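Local coordinates for PcaV transcriptional regulator (Streptomyces coelicolor, PDB 4FHT), which is a MarR-family transcriptional regulator that binds 3,4-dihydroxybenzoate and probably binds DNA as a dimer through winged helix-turn-helix domains, at the interface of chains A and B. Numbering follows the deposited sequence. Chains: chain A/B, PcaV transcriptional regulator.

The interface of chains A and B. Residues chain A 7, 12-13; chain B 41, 113, 117.
A:His12 and B:Ile113 form the apolar centre of this patch of the dimer interface. The gamma-methyl CG2 of B:Ile113 lies 3.6 Å from the ring carbon CE1 of A:His12 and 3.7 Å from its ND1, so it meets the ND1-CE1 side of the imidazole, and the two side chains cross at about a right angle. The other branch of B:Ile113 turns back into its own chain, its CD1 resting 3.4 Å above the plane of the B:Tyr41 ring, over the centre, which probably helps hold the phenol as it extends toward chain A. With CG anti to the backbone N (chi1 173°), B:Tyr41 carries its hydroxyl OH to within 3.6 Å of CG2 of A:Val7, a van der Waals contact on the loop before the short 3-10 helix 9-11.

Toward the polar rim, B:Asn117 comes up against one face of the A:His12 ring. Its amide nitrogen ND2 stands 3.5 Å from ND1 of A:His12, above the ring plane and displaced toward the rim; the amide and imidazole planes are 89° apart. The amide therefore meets the face with its nitrogen end, perpendicular to the ring and not stacked on it, in a position that does not make this pair a hydrogen bond. The oxygen OD1 of the same amide is 3.5 Å from CG of A:Pro13, so the carboxamide spans both neighbouring residues of chain A. Replacing A:His12 with an alanine would probably leave the B:Ile113 methyl and the B:Asn117 amide without the ring they pack on, freeing that amide to turn.

A:His12 is also a 3,4-dihydroxybenzoate-binding residue, so these contacts may help set its ring for the ligand. In the fold, A:Pro13 begins helix 13-32 and A:His12 immediately precedes it, while B:Ile113 and B:Asn117 lie one turn apart on helix 100-121 and B:Tyr41 on helix 38-49; two-fold symmetry repeats the arrangement with the chains exchanged.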
# COMPACT_ATOMS: atom_id res chain seq x y z
N VAL A 7 14.10 9.68 13.31
CA VAL A 7 14.67 8.86 12.25
C VAL A 7 14.39 9.46 10.88
O VAL A 7 13.47 10.27 10.72
CB VAL A 7 14.12 7.41 12.29
CG1 VAL A 7 14.51 6.73 13.60
CG2 VAL A 7 12.61 7.41 12.11
N HIS A 12 13.15 4.13 5.54
CA HIS A 12 12.19 3.18 6.10
C HIS A 12 11.30 2.59 5.01
O HIS A 12 10.46 3.30 4.45
CB HIS A 12 11.33 3.86 7.17
CG HIS A 12 12.03 4.04 8.48
ND1 HIS A 12 11.48 3.68 9.69
CD2 HIS A 12 13.26 4.54 8.77
CE1 HIS A 12 12.33 3.95 10.66
NE2 HIS A 12 13.42 4.48 10.13
N PRO A 13 11.47 1.29 4.72
CA PRO A 13 10.76 0.64 3.61
C PRO A 13 9.24 0.71 3.77
O PRO A 13 8.53 0.85 2.77
CB PRO A 13 11.24 -0.82 3.71
CG PRO A 13 11.74 -0.97 5.11
CD PRO A 13 12.32 0.35 5.47
N TYR B 41 2.92 6.91 13.84
CA TYR B 41 4.33 7.00 14.19
C TYR B 41 5.04 8.07 13.38
O TYR B 41 5.88 8.80 13.90
CB TYR B 41 5.04 5.65 14.01
CG TYR B 41 6.54 5.76 14.21
CD1 TYR B 41 7.09 5.67 15.49
CD2 TYR B 41 7.39 5.98 13.14
CE1 TYR B 41 8.46 5.79 15.68
CE2 TYR B 41 8.76 6.09 13.32
CZ TYR B 41 9.28 6.00 14.59
OH TYR B 41 10.64 6.11 14.78
N ILE B 113 10.76 -1.03 15.41
CA ILE B 113 10.80 -0.72 13.98
C ILE B 113 12.14 -1.13 13.35
O ILE B 113 12.17 -1.64 12.22
CB ILE B 113 10.54 0.78 13.74
CG1 ILE B 113 9.09 1.13 14.08
CG2 ILE B 113 10.84 1.17 12.30
CD1 ILE B 113 8.77 2.60 13.97
N ASN B 117 12.54 -3.60 10.18
CA ASN B 117 13.24 -3.21 8.96
C ASN B 117 14.35 -4.18 8.56
O ASN B 117 14.63 -4.37 7.38
CB ASN B 117 13.78 -1.78 9.06
CG ASN B 117 12.68 -0.74 8.96
OD1 ASN B 117 11.56 -1.05 8.57
ND2 ASN B 117 13.01 0.50 9.31